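Local atomic coordinates of glucose-6-phosphate dehydrogenase (Trypanosoma cruzi, PDB entry 5AQ1), a protein that catalyses the NADP-dependent oxidation of glucose 6-phosphate to 6-phosphogluconolactone, the first step of the oxidative pentose phosphate pathway, yielding NADPH. Residues B[33-38]-B[64-69]; B[144-149]-B[173-178]; B[177-182]-B[204-209]. One frame throughout, in Å; residues are numbered along the deposited sequence.

Contact 1: B[33-38]-B[64-69]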
loop_
_atom_site.group_PDB
_atom_site.type_symbol
_atom_site.label_atom_id
_atom_site.label_comp_id
_atom_site.label_asym_id
_atom_site.label_seq_id
_atom_site.Cartn_x
_atom_site.Cartn_y
_atom_site.Cartn_z
ATOM N N LEU B 33 7.476 -5.792 51.848
ATOM C CA LEU B 33 7.971 -6.472 50.652
ATOM C C LEU B 33 9.129 -7.390 51.019
ATOM O O LEU B 33 10.135 -6.939 51.567
ATOM C CB LEU B 33 8.439 -5.458 49.605
ATOM C CG LEU B 33 9.020 -6.033 48.304
ATOM C CD1 LEU B 33 8.050 -6.991 47.628
ATOM C CD2 LEU B 33 9.398 -4.911 47.353
ATOM N N THR B 34 8.980 -8.675 50.717
ATOM C CA THR B 34 10.031 -9.654 50.943
ATOM C C THR B 34 10.388 -10.329 49.618
ATOM O O THR B 34 9.528 -10.915 48.961
ATOM C CB THR B 34 9.601 -10.718 51.974
ATOM O OG1 THR B 34 9.103 -10.074 53.154
ATOM C CG2 THR B 34 10.774 -11.610 52.354
ATOM N N ILE B 35 11.662 -10.229 49.235
ATOM C CA ILE B 35 12.184 -10.866 48.029
ATOM C C ILE B 35 13.080 -12.035 48.435
ATOM O O ILE B 35 14.166 -11.831 48.980
ATOM C CB ILE B 35 12.983 -9.865 47.170
ATOM C CG1 ILE B 35 12.080 -8.700 46.758
ATOM C CG2 ILE B 35 13.567 -10.555 45.939
ATOM C CD1 ILE B 35 12.801 -7.558 46.072
ATOM N N VAL B 36 12.624 -13.257 48.171
ATOM C CA VAL B 36 13.364 -14.460 48.549
ATOM C C VAL B 36 14.111 -15.022 47.341
ATOM O O VAL B 36 13.493 -15.459 46.368
ATOM C CB VAL B 36 12.432 -15.547 49.123
ATOM C CG1 VAL B 36 13.244 -16.711 49.669
ATOM C CG2 VAL B 36 11.542 -14.967 50.213
ATOM N N VAL B 37 15.440 -15.006 47.414
ATOM C CA VAL B 37 16.288 -15.561 46.367
ATOM C C VAL B 37 16.671 -16.987 46.748
ATOM O O VAL B 37 17.579 -17.202 47.554
ATOM C CB VAL B 37 17.568 -14.717 46.172
ATOM C CG1 VAL B 37 18.394 -15.254 45.008
ATOM C CG2 VAL B 37 17.213 -13.253 45.948
ATOM N N LEU B 38 15.973 -17.960 46.169
ATOM C CA LEU B 38 16.288 -19.367 46.393
ATOM C C LEU B 38 17.436 -19.793 45.474
ATOM O O LEU B 38 17.408 -19.536 44.271
ATOM C CB LEU B 38 15.062 -20.244 46.159
ATOM C CG LEU B 38 13.958 -20.110 47.211
ATOM C CD1 LEU B 38 12.944 -19.031 46.870
ATOM C CD2 LEU B 38 13.256 -21.446 47.420
ATOM N N ARG B 64 13.015 1.411 50.839
ATOM C CA ARG B 64 14.186 1.461 51.717
ATOM C C ARG B 64 14.166 0.351 52.776
ATOM O O ARG B 64 15.220 -0.174 53.140
ATOM C CB ARG B 64 14.325 2.847 52.351
ATOM C CG ARG B 64 14.907 3.888 51.384
ATOM C CD ARG B 64 14.060 5.141 51.296
ATOM N NE ARG B 64 14.775 6.237 50.652
ATOM C CZ ARG B 64 14.263 7.451 50.453
ATOM N NH1 ARG B 64 13.021 7.734 50.837
ATOM N NH2 ARG B 64 14.995 8.386 49.861
ATOM N N ASP B 65 12.970 -0.034 53.221
ATOM C CA ASP B 65 12.809 -1.104 54.217
ATOM C C ASP B 65 12.444 -2.475 53.611
ATOM O O ASP B 65 11.816 -3.303 54.273
ATOM C CB ASP B 65 11.786 -0.692 55.292
ATOM C CG ASP B 65 10.396 -0.410 54.727
ATOM O OD1 ASP B 65 10.208 -0.428 53.489
ATOM O OD2 ASP B 65 9.484 -0.157 55.538
ATOM N N VAL B 66 12.861 -2.719 52.370
ATOM C CA VAL B 66 12.698 -4.030 51.746
ATOM C C VAL B 66 13.527 -5.085 52.475
ATOM O O VAL B 66 14.559 -4.773 53.068
ATOM C CB VAL B 66 13.113 -4.009 50.253
ATOM C CG1 VAL B 66 14.622 -3.847 50.091
ATOM C CG2 VAL B 66 12.641 -5.269 49.535
ATOM N N ASN B 67 13.069 -6.330 52.426
ATOM C CA ASN B 67 13.822 -7.454 52.965
ATOM C C ASN B 67 14.190 -8.434 51.867
ATOM O O ASN B 67 13.320 -8.942 51.165
ATOM C CB ASN B 67 13.012 -8.160 54.043
ATOM C CG ASN B 67 13.075 -7.441 55.373
ATOM O OD1 ASN B 67 12.080 -6.897 55.844
ATOM N ND2 ASN B 67 14.256 -7.428 55.984
ATOM N N ILE B 68 15.486 -8.687 51.723
ATOM C CA ILE B 68 15.990 -9.633 50.743
ATOM C C ILE B 68 16.546 -10.822 51.511
ATOM O O ILE B 68 17.474 -10.675 52.309
ATOM C CB ILE B 68 17.076 -8.994 49.856
ATOM C CG1 ILE B 68 16.496 -7.787 49.112
ATOM C CG2 ILE B 68 17.627 -10.009 48.861
ATOM C CD1 ILE B 68 17.539 -6.842 48.558
ATOM N N LEU B 69 15.969 -11.995 51.269
ATOM C CA LEU B 69 16.319 -13.205 52.009
ATOM C C LEU B 69 16.890 -14.267 51.075
ATOM O O LEU B 69 16.195 -14.775 50.198
ATOM C CB LEU B 69 15.080 -13.734 52.739
ATOM C CG LEU B 69 15.113 -15.109 53.421
ATOM C CD1 LEU B 69 16.190 -15.177 54.490
ATOM C CD2 LEU B 69 13.749 -15.444 54.011
HETATM O O HOH W 1 9.876 -7.429 54.441
#
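Ile-35 and Ile-68 are paired in register, the Ile-35 carbonyl O against Ile-68 CA, on neighbouring parallel strands, 33-38 and 67-72, joined through helix 43-58 as the first beta-alpha-beta unit of the Rossmann fold. Ile-35, Val-37 and Ile-68 turn toward Leu-53 and Phe-50 of the connecting helix, whereas Thr-34, Val-36, Asn-67 and Leu-69 face helix 118-134. Beta-branched residues suit the middle of such a strand, being broad at CB and content with extended backbone angles.

Where the pair begins, Val-66 fills the hollow beside Leu-33: with CG1 between the backbone N and the carbonyl carbon (chi1 70°), CG2 is the methyl that faces it, 3.9 Å from Leu-33 CG with the side chains alongside, and it also reaches Ile-35 CD1. Further on, Val-37 CG2 meets Ile-68 CG2 at 4.4 Å and, on the other surface, Val-36 CG2 meets Leu-69 CD2. Four backbone bonds run between the strands, from Asn-67 N to Leu-33 O through Val-37 N to Leu-69 O.

At the N-terminal end of the pair, one water accepts from Thr-34 OG1 (3.0 Å) and donates both to the Leu-33 carbonyl and to Asn-67 OD1, 2.7 Å away.

Contact 2: B[144-149]-B[173-178]. With NDP (NADPH dihydro-nicotinamide-adenine-dinucleotide phosphate), chain G.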
loop_
_atom_site.group_PDB
_atom_site.type_symbol
_atom_site.label_atom_id
_atom_site.label_comp_id
_atom_site.label_asym_id
_atom_site.label_seq_id
_atom_site.Cartn_x
_atom_site.Cartn_y
_atom_site.Cartn_z
ATOM N N ARG B 144 5.146 -11.077 48.650
ATOM C CA ARG B 144 6.266 -12.011 48.606
ATOM C C ARG B 144 6.659 -12.338 47.172
ATOM O O ARG B 144 5.845 -12.850 46.408
ATOM C CB ARG B 144 5.896 -13.300 49.335
ATOM C CG ARG B 144 5.420 -13.083 50.760
ATOM C CD ARG B 144 5.154 -14.401 51.469
ATOM N NE ARG B 144 4.723 -14.198 52.852
ATOM C CZ ARG B 144 4.490 -15.172 53.729
ATOM N NH1 ARG B 144 4.639 -16.447 53.385
ATOM N NH2 ARG B 144 4.104 -14.868 54.963
ATOM N N LEU B 145 7.907 -12.036 46.813
ATOM C CA LEU B 145 8.456 -12.401 45.504
ATOM C C LEU B 145 9.491 -13.508 45.684
ATOM O O LEU B 145 10.521 -13.301 46.324
ATOM C CB LEU B 145 9.105 -11.188 44.836
ATOM C CG LEU B 145 9.689 -11.398 43.434
ATOM C CD1 LEU B 145 8.587 -11.586 42.410
ATOM C CD2 LEU B 145 10.565 -10.219 43.038
ATOM N N PHE B 146 9.209 -14.681 45.125
ATOM C CA PHE B 146 10.131 -15.806 45.191
ATOM C C PHE B 146 10.903 -15.900 43.882
ATOM O O PHE B 146 10.309 -16.123 42.828
ATOM C CB PHE B 146 9.371 -17.109 45.447
ATOM C CG PHE B 146 8.686 -17.156 46.784
ATOM C CD1 PHE B 146 9.417 -17.379 47.940
ATOM C CD2 PHE B 146 7.313 -16.984 46.889
ATOM C CE1 PHE B 146 8.795 -17.422 49.177
ATOM C CE2 PHE B 146 6.684 -17.028 48.121
ATOM C CZ PHE B 146 7.425 -17.245 49.267
ATOM N N TYR B 147 12.219 -15.709 43.955
ATOM C CA TYR B 147 13.094 -15.868 42.793
ATOM C C TYR B 147 13.734 -17.253 42.841
ATOM O O TYR B 147 14.531 -17.537 43.735
ATOM C CB TYR B 147 14.180 -14.786 42.768
ATOM C CG TYR B 147 14.772 -14.553 41.388
ATOM C CD1 TYR B 147 15.462 -15.565 40.719
ATOM C CD2 TYR B 147 14.644 -13.319 40.751
ATOM C CE1 TYR B 147 16.001 -15.360 39.459
ATOM C CE2 TYR B 147 15.182 -13.105 39.492
ATOM C CZ TYR B 147 15.857 -14.130 38.851
ATOM O OH TYR B 147 16.393 -13.928 37.603
ATOM N N LEU B 148 13.399 -18.102 41.872
ATOM C CA LEU B 148 13.932 -19.461 41.829
ATOM C C LEU B 148 15.173 -19.528 40.950
ATOM O O LEU B 148 15.087 -19.857 39.767
ATOM C CB LEU B 148 12.865 -20.449 41.343
ATOM C CG LEU B 148 11.899 -20.956 42.419
ATOM C CD1 LEU B 148 11.129 -19.816 43.065
ATOM C CD2 LEU B 148 10.937 -21.970 41.829
ATOM N N ALA B 149 16.324 -19.211 41.540
ATOM C CA ALA B 149 17.617 -19.300 40.859
ATOM C C ALA B 149 18.243 -20.672 41.101
ATOM O O ALA B 149 19.326 -20.780 41.675
ATOM C CB ALA B 149 18.544 -18.195 41.350
ATOM N N GLY B 173 -1.641 -9.869 50.861
ATOM C CA GLY B 173 -0.607 -9.570 49.865
ATOM C C GLY B 173 -0.552 -10.595 48.755
ATOM O O GLY B 173 -1.183 -11.647 48.844
ATOM N N TRP B 174 0.209 -10.288 47.708
ATOM C CA TRP B 174 0.357 -11.200 46.571
ATOM C C TRP B 174 1.600 -12.076 46.692
ATOM O O TRP B 174 2.502 -11.791 47.479
ATOM C CB TRP B 174 0.360 -10.455 45.221
ATOM C CG TRP B 174 1.210 -9.201 45.124
ATOM C CD1 TRP B 174 0.753 -7.915 45.076
ATOM C CD2 TRP B 174 2.645 -9.118 45.025
ATOM N NE1 TRP B 174 1.808 -7.039 44.964
ATOM C CE2 TRP B 174 2.979 -7.750 44.933
ATOM C CE3 TRP B 174 3.677 -10.065 45.017
ATOM C CZ2 TRP B 174 4.305 -7.302 44.840
ATOM C CZ3 TRP B 174 4.996 -9.618 44.918
ATOM C CH2 TRP B 174 5.293 -8.249 44.833
ATOM N N VAL B 175 1.616 -13.156 45.918
ATOM C CA VAL B 175 2.796 -13.992 45.756
ATOM C C VAL B 175 3.130 -14.085 44.272
ATOM O O VAL B 175 2.257 -14.365 43.454
ATOM C CB VAL B 175 2.580 -15.411 46.303
ATOM C CG1 VAL B 175 3.872 -16.215 46.212
ATOM C CG2 VAL B 175 2.086 -15.363 47.740
ATOM N N ARG B 176 4.392 -13.842 43.933
ATOM C CA ARG B 176 4.856 -13.956 42.556
ATOM C C ARG B 176 6.110 -14.818 42.478
ATOM O O ARG B 176 6.985 -14.736 43.343
ATOM C CB ARG B 176 5.104 -12.569 41.958
ATOM C CG ARG B 176 3.813 -11.814 41.684
ATOM C CD ARG B 176 4.039 -10.348 41.360
ATOM N NE ARG B 176 2.784 -9.604 41.445
ATOM C CZ ARG B 176 2.678 -8.279 41.544
ATOM N NH1 ARG B 176 3.756 -7.499 41.566
ATOM N NH2 ARG B 176 1.472 -7.724 41.629
ATOM N N LEU B 177 6.169 -15.652 41.444
ATOM C CA LEU B 177 7.262 -16.591 41.227
ATOM C C LEU B 177 8.041 -16.191 39.986
ATOM O O LEU B 177 7.491 -16.186 38.888
ATOM C CB LEU B 177 6.712 -18.005 41.012
ATOM C CG LEU B 177 6.454 -18.902 42.224
ATOM C CD1 LEU B 177 7.750 -19.533 42.711
ATOM C CD2 LEU B 177 5.758 -18.144 43.344
ATOM N N ILE B 178 9.316 -15.863 40.156
ATOM C CA ILE B 178 10.205 -15.688 39.021
ATOM C C ILE B 178 10.947 -17.006 38.799
ATOM O O ILE B 178 11.619 -17.513 39.702
ATOM C CB ILE B 178 11.181 -14.515 39.232
ATOM C CG1 ILE B 178 10.410 -13.193 39.238
ATOM C CG2 ILE B 178 12.227 -14.488 38.127
ATOM C CD1 ILE B 178 11.209 -12.005 39.735
HETATM P PA NDP G . 23.962 -23.315 39.736
HETATM O O1A NDP G . 24.497 -24.588 39.120
HETATM O O2A NDP G . 24.927 -22.216 40.141
HETATM O O5B NDP G . 23.044 -23.750 40.980
HETATM C C5B NDP G . 22.384 -22.754 41.754
HETATM C C4B NDP G . 22.349 -23.155 43.223
HETATM O O4B NDP G . 21.437 -24.248 43.365
HETATM C C3B NDP G . 23.688 -23.620 43.792
HETATM O O3B NDP G . 24.406 -22.583 44.468
HETATM C C2B NDP G . 23.298 -24.717 44.753
HETATM O O2B NDP G . 23.087 -24.167 46.050
HETATM C C1B NDP G . 21.984 -25.258 44.218
HETATM N N9A NDP G . 22.218 -26.534 43.493
HETATM C C8A NDP G . 23.122 -26.768 42.513
HETATM N N7A NDP G . 23.055 -28.057 42.092
HETATM C C5A NDP G . 22.095 -28.664 42.813
HETATM C C6A NDP G . 21.505 -30.019 42.885
HETATM N N6A NDP G . 21.953 -31.003 42.069
HETATM N N1A NDP G . 20.509 -30.235 43.785
HETATM C C2A NDP G . 20.055 -29.262 44.603
HETATM N N3A NDP G . 20.551 -28.009 44.585
HETATM C C4A NDP G . 21.548 -27.658 43.734
HETATM O O3 NDP G . 22.812 -22.707 38.783
HETATM P PN NDP G . 22.902 -21.244 38.113
HETATM O O1N NDP G . 22.939 -20.174 39.177
HETATM O O2N NDP G . 23.980 -21.279 37.053
HETATM O O5D NDP G . 21.474 -21.154 37.379
HETATM C C5D NDP G . 20.251 -21.108 38.111
HETATM C C4D NDP G . 19.079 -21.229 37.144
HETATM O O4D NDP G . 19.103 -20.146 36.207
HETATM C C3D NDP G . 19.160 -22.511 36.333
HETATM O O3D NDP G . 17.857 -23.083 36.183
HETATM C C2D NDP G . 19.714 -22.078 34.990
HETATM O O2D NDP G . 19.289 -22.948 33.929
HETATM C C1D NDP G . 19.201 -20.644 34.866
HETATM N N1N NDP G . 20.074 -19.825 34.009
HETATM C C2N NDP G . 21.217 -19.311 34.490
HETATM C C3N NDP G . 22.065 -18.541 33.698
HETATM C C7N NDP G . 23.336 -17.973 34.263
HETATM O O7N NDP G . 23.712 -16.880 33.867
HETATM N N7N NDP G . 24.040 -18.654 35.171
HETATM C C4N NDP G . 21.723 -18.253 32.256
HETATM C C5N NDP G . 20.462 -18.869 31.860
HETATM C C6N NDP G . 19.696 -19.618 32.742
HETATM P P2B NDP G . 23.168 -25.037 47.403
HETATM O O1X NDP G . 24.011 -26.245 47.075
HETATM O O2X NDP G . 23.834 -24.064 48.350
HETATM O O3X NDP G . 21.730 -25.371 47.730
#
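A beta-alpha-beta crossover in the second half of the Rossmann fold brings Phe-146 and Tyr-147 of strand 143-148 against Val-175 through Ile-178 of strand 175-179, the two strands parallel and inclined by 16°. Five backbone hydrogen bonds bind them, from Arg-144 N to Trp-174 O (3.0 Å) through Leu-148 N to Ile-178 O (2.9 Å).

On one surface Ile-178 meets two residues of strand 143-148. Its CG2 sits over one face of the Tyr-147 ring, 3.7 Å from the centroid and 17° off the normal, a CH-pi contact. Its other branch carries CD1 to Leu-145 CD1 at 3.8 Å; a branched residue suits the place, since its two arms meet Tyr-147 and Leu-145 separately. Leu-145 CD1 also rests on CB of Arg-176. The Arg-176 chain then runs out extended, laying its guanidinium flat over one face of the Trp-174 indole, while NH1 donates to the carbonyl of Ala-449.

On the opposite surface, CG1 of Val-175 comes in near the plane of the Phe-146 ring, at its CE2 edge (3.5 Å). Leu-177 CD1 touches both Leu-148 CD1 and, less closely, Phe-146 CB. Arg-144 leads away from this apolar patch to Glu-132 and Asn-125.

Just past the strand, Ala-149 C comes to 3.6 Å from C5D of NADPH, so the strand's C-terminal end borders the cofactor. Helix 441-451 covers the Leu-145, Tyr-147 and Ile-178 surface. The other is packed by helix 155-165 and, where Arg-144 and Phe-146 lie, by helix 118-134, with strand 33-38 flanking 143-148 in the sheet.

Contact 3: B[177-182]-B[204-209]. With NDP (NADPH dihydro-nicotinamide-adenine-dinucleotide phosphate), chain G; BG6 (6-O-phosphono-beta-D-glucopyranose), chain F.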
loop_
_atom_site.group_PDB
_atom_site.type_symbol
_atom_site.label_atom_id
_atom_site.label_comp_id
_atom_site.label_asym_id
_atom_site.label_seq_id
_atom_site.Cartn_x
_atom_site.Cartn_y
_atom_site.Cartn_z
ATOM N N LEU B 177 6.169 -15.652 41.444
ATOM C CA LEU B 177 7.262 -16.591 41.227
ATOM C C LEU B 177 8.041 -16.191 39.986
ATOM O O LEU B 177 7.491 -16.186 38.888
ATOM C CB LEU B 177 6.712 -18.005 41.012
ATOM C CG LEU B 177 6.454 -18.902 42.224
ATOM C CD1 LEU B 177 7.750 -19.533 42.711
ATOM C CD2 LEU B 177 5.758 -18.144 43.344
ATOM N N ILE B 178 9.316 -15.863 40.156
ATOM C CA ILE B 178 10.205 -15.688 39.021
ATOM C C ILE B 178 10.947 -17.006 38.799
ATOM O O ILE B 178 11.619 -17.513 39.702
ATOM C CB ILE B 178 11.181 -14.515 39.232
ATOM C CG1 ILE B 178 10.410 -13.193 39.238
ATOM C CG2 ILE B 178 12.227 -14.488 38.127
ATOM C CD1 ILE B 178 11.209 -12.005 39.735
ATOM N N VAL B 179 10.814 -17.557 37.595
ATOM C CA VAL B 179 11.373 -18.868 37.263
ATOM C C VAL B 179 12.256 -18.777 36.017
ATOM O O VAL B 179 11.994 -17.976 35.122
ATOM C CB VAL B 179 10.259 -19.923 37.074
ATOM C CG1 VAL B 179 9.418 -20.031 38.334
ATOM C CG2 VAL B 179 9.360 -19.585 35.899
ATOM N N GLU B 180 13.301 -19.602 35.974
ATOM C CA GLU B 180 14.313 -19.537 34.921
ATOM C C GLU B 180 14.274 -20.757 34.004
ATOM O O GLU B 180 13.785 -21.821 34.386
ATOM C CB GLU B 180 15.704 -19.423 35.548
ATOM C CG GLU B 180 15.999 -18.082 36.208
ATOM C CD GLU B 180 16.458 -17.003 35.233
ATOM O OE1 GLU B 180 16.923 -17.332 34.116
ATOM O OE2 GLU B 180 16.373 -15.812 35.608
ATOM N N LYS B 181 14.806 -20.590 32.794
ATOM C CA LYS B 181 14.922 -21.685 31.827
ATOM C C LYS B 181 16.052 -22.620 32.281
ATOM O O LYS B 181 16.865 -22.219 33.105
ATOM C CB LYS B 181 15.168 -21.124 30.417
ATOM C CG LYS B 181 16.578 -20.624 30.136
ATOM C CD LYS B 181 16.649 -19.999 28.750
ATOM C CE LYS B 181 18.038 -19.466 28.427
ATOM N NZ LYS B 181 18.985 -20.524 27.980
ATOM N N PRO B 182 16.127 -23.850 31.773
ATOM C CA PRO B 182 15.252 -24.402 30.735
ATOM C C PRO B 182 13.846 -24.742 31.215
ATOM O O PRO B 182 13.666 -25.129 32.374
ATOM C CB PRO B 182 15.974 -25.691 30.337
ATOM C CG PRO B 182 16.673 -26.118 31.583
ATOM C CD PRO B 182 17.098 -24.844 32.263
ATOM N N ARG B 204 -1.205 -15.922 36.538
ATOM C CA ARG B 204 -0.936 -14.549 36.962
ATOM C C ARG B 204 0.258 -14.441 37.916
ATOM O O ARG B 204 0.981 -13.446 37.895
ATOM C CB ARG B 204 -2.177 -13.959 37.632
ATOM C CG ARG B 204 -3.271 -13.546 36.664
ATOM C CD ARG B 204 -4.343 -12.729 37.372
ATOM N NE ARG B 204 -4.783 -13.347 38.626
ATOM C CZ ARG B 204 -5.662 -14.348 38.729
ATOM N NH1 ARG B 204 -6.227 -14.886 37.651
ATOM N NH2 ARG B 204 -5.978 -14.817 39.931
ATOM N N GLN B 205 0.458 -15.462 38.747
ATOM C CA GLN B 205 1.532 -15.463 39.740
ATOM C C GLN B 205 2.888 -15.884 39.183
ATOM O O GLN B 205 3.913 -15.605 39.796
ATOM C CB GLN B 205 1.169 -16.385 40.904
ATOM C CG GLN B 205 -0.074 -15.962 41.661
ATOM C CD GLN B 205 -0.474 -16.969 42.721
ATOM O OE1 GLN B 205 -0.570 -18.166 42.450
ATOM N NE2 GLN B 205 -0.723 -16.487 43.934
ATOM N N VAL B 206 2.900 -16.561 38.039
ATOM C CA VAL B 206 4.143 -17.070 37.462
ATOM C C VAL B 206 4.747 -16.078 36.464
ATOM O O VAL B 206 4.071 -15.605 35.551
ATOM C CB VAL B 206 3.934 -18.432 36.772
ATOM C CG1 VAL B 206 5.242 -18.934 36.174
ATOM C CG2 VAL B 206 3.385 -19.451 37.763
ATOM N N PHE B 207 6.032 -15.789 36.652
ATOM C CA PHE B 207 6.778 -14.864 35.814
ATOM C C PHE B 207 7.986 -15.585 35.220
ATOM O O PHE B 207 9.064 -15.604 35.812
ATOM C CB PHE B 207 7.215 -13.653 36.643
ATOM C CG PHE B 207 6.100 -12.694 36.934
ATOM C CD1 PHE B 207 5.096 -13.026 37.829
ATOM C CD2 PHE B 207 6.043 -11.467 36.298
ATOM C CE1 PHE B 207 4.058 -12.147 38.089
ATOM C CE2 PHE B 207 5.010 -10.581 36.553
ATOM C CZ PHE B 207 4.015 -10.920 37.450
ATOM N N ARG B 208 7.792 -16.196 34.055
ATOM C CA ARG B 208 8.866 -16.933 33.389
ATOM C C ARG B 208 9.842 -15.979 32.704
ATOM O O ARG B 208 9.457 -15.214 31.814
ATOM C CB ARG B 208 8.295 -17.917 32.367
ATOM C CG ARG B 208 7.451 -19.008 32.994
ATOM C CD ARG B 208 6.946 -20.009 31.970
ATOM N NE ARG B 208 5.806 -20.756 32.488
ATOM C CZ ARG B 208 4.577 -20.261 32.611
ATOM N NH1 ARG B 208 4.311 -19.008 32.252
ATOM N NH2 ARG B 208 3.603 -21.023 33.097
ATOM N N ILE B 209 11.104 -16.038 33.123
ATOM C CA ILE B 209 12.132 -15.151 32.598
ATOM C C ILE B 209 12.597 -15.598 31.222
ATOM O O ILE B 209 12.893 -16.774 31.007
ATOM C CB ILE B 209 13.381 -15.102 33.512
ATOM C CG1 ILE B 209 13.052 -14.433 34.848
ATOM C CG2 ILE B 209 14.534 -14.370 32.822
ATOM C CD1 ILE B 209 12.954 -12.919 34.800
HETATM P PA NDP G . 23.962 -23.315 39.736
HETATM O O1A NDP G . 24.497 -24.588 39.120
HETATM O O2A NDP G . 24.927 -22.216 40.141
HETATM O O5B NDP G . 23.044 -23.750 40.980
HETATM C C5B NDP G . 22.384 -22.754 41.754
HETATM C C4B NDP G . 22.349 -23.155 43.223
HETATM O O4B NDP G . 21.437 -24.248 43.365
HETATM C C3B NDP G . 23.688 -23.620 43.792
HETATM O O3B NDP G . 24.406 -22.583 44.468
HETATM C C2B NDP G . 23.298 -24.717 44.753
HETATM O O2B NDP G . 23.087 -24.167 46.050
HETATM C C1B NDP G . 21.984 -25.258 44.218
HETATM N N9A NDP G . 22.218 -26.534 43.493
HETATM C C8A NDP G . 23.122 -26.768 42.513
HETATM N N7A NDP G . 23.055 -28.057 42.092
HETATM C C5A NDP G . 22.095 -28.664 42.813
HETATM C C6A NDP G . 21.505 -30.019 42.885
HETATM N N6A NDP G . 21.953 -31.003 42.069
HETATM N N1A NDP G . 20.509 -30.235 43.785
HETATM C C2A NDP G . 20.055 -29.262 44.603
HETATM N N3A NDP G . 20.551 -28.009 44.585
HETATM C C4A NDP G . 21.548 -27.658 43.734
HETATM O O3 NDP G . 22.812 -22.707 38.783
HETATM P PN NDP G . 22.902 -21.244 38.113
HETATM O O1N NDP G . 22.939 -20.174 39.177
HETATM O O2N NDP G . 23.980 -21.279 37.053
HETATM O O5D NDP G . 21.474 -21.154 37.379
HETATM C C5D NDP G . 20.251 -21.108 38.111
HETATM C C4D NDP G . 19.079 -21.229 37.144
HETATM O O4D NDP G . 19.103 -20.146 36.207
HETATM C C3D NDP G . 19.160 -22.511 36.333
HETATM O O3D NDP G . 17.857 -23.083 36.183
HETATM C C2D NDP G . 19.714 -22.078 34.990
HETATM O O2D NDP G . 19.289 -22.948 33.929
HETATM C C1D NDP G . 19.201 -20.644 34.866
HETATM N N1N NDP G . 20.074 -19.825 34.009
HETATM C C2N NDP G . 21.217 -19.311 34.490
HETATM C C3N NDP G . 22.065 -18.541 33.698
HETATM C C7N NDP G . 23.336 -17.973 34.263
HETATM O O7N NDP G . 23.712 -16.880 33.867
HETATM N N7N NDP G . 24.040 -18.654 35.171
HETATM C C4N NDP G . 21.723 -18.253 32.256
HETATM C C5N NDP G . 20.462 -18.869 31.860
HETATM C C6N NDP G . 19.696 -19.618 32.742
HETATM P P2B NDP G . 23.168 -25.037 47.403
HETATM O O1X NDP G . 24.011 -26.245 47.075
HETATM O O2X NDP G . 23.834 -24.064 48.350
HETATM O O3X NDP G . 21.730 -25.371 47.730
HETATM C C1 BG6 F . 21.838 -17.559 28.407
HETATM C C2 BG6 F . 22.322 -18.803 27.664
HETATM O O1 BG6 F . 20.411 -17.581 28.538
HETATM O O5 BG6 F . 22.223 -16.386 27.683
HETATM C C3 BG6 F . 23.828 -18.728 27.477
HETATM O O2 BG6 F . 21.972 -19.986 28.389
HETATM C C4 BG6 F . 24.160 -17.442 26.739
HETATM O O3 BG6 F . 24.325 -19.852 26.743
HETATM C C5 BG6 F . 23.639 -16.251 27.533
HETATM O O4 BG6 F . 25.573 -17.351 26.552
HETATM C C6 BG6 F . 23.978 -14.932 26.845
HETATM O O6 BG6 F . 23.323 -13.842 27.495
HETATM P P BG6 F . 23.779 -12.330 27.188
HETATM O O1P BG6 F . 23.683 -12.196 25.686
HETATM O O2P BG6 F . 22.777 -11.479 27.917
HETATM O O3P BG6 F . 25.183 -12.268 27.740
HETATM O O HOH W 2 15.181 -17.890 32.065
#
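The axes of the short strand segments 177-179 and 206-208 run in the same direction, inclined by 23° and approaching to 4.8 Å, and Leu-177 and Val-179 alternate with Gln-205, Phe-207 and Ile-209 in four backbone hydrogen bonds; the one from Val-179 N to Phe-207 O is the longest (3.2 Å), its donor standing above the carbonyl plane rather than in line with it.

Val-179 and Arg-208 lie side by side, with CG2 of the valine against CG of the arginine at 3.5 Å. The apolar stem of Arg-208 thus serves as packing, while its guanidinium turns one face to Val-206 CG1 and pairs through NH1 with Glu-203. On the other surface Ile-209 presents CG1 to Ile-178 CG2, and Phe-207 continues that surface to an edge-to-face stack with Phe-457.

Beyond the strand, Glu-180 bends back at chi2 (-83°), placing its carboxylate beside Ile-209. OE2 is gripped by the hydroxyls of Tyr-147 and Tyr-442, and OE1 takes a water that also accepts from Lys-181 N and donates to Ile-209 O. These bonds fix the rotation of a buried carboxylate next to the nicotinamide ribose, whose O4D lies 3.5 Å from Glu-180 CB.

Lys-181 works with its backbone and its side chain. Its carbonyl, just before the cis peptide to Pro-182, accepts from O2D of the same ribose (2.7 Å); its NZ donates to O2 of glucose 6-phosphate (3.1 Å) and also to the carbonyl of Asp-268. One residue therefore touches cofactor and sugar together. Nicotinamide C4N stands 3.9 Å from sugar C1, a spacing consistent with hydride passing from C1 to C4N when the oxidised cofactor is bound.

In the fold
From the N terminus, contact 1 closes the loop through helix 43-58, contact 2 later closes that through helix 155-165, and contact 3 follows through helix 187-197. None nests within or crosses another: contact 1 closes before contact 2 opens, and contact 3 begins on strand 175-179, where contact 2 ends, the two sharing Leu-177 and Ile-178. Contacts 1 and 2 meet where strands 33-38 and 143-148 are neighbours, Val-36 pairing with Leu-145 and Tyr-147. Contacts 1 and 3, with centres about 17 Å apart, do not touch. Together the three tie five of the six strands of the parallel sheet, and contacts 2 and 3 reach NADPH beyond the ends of their strands.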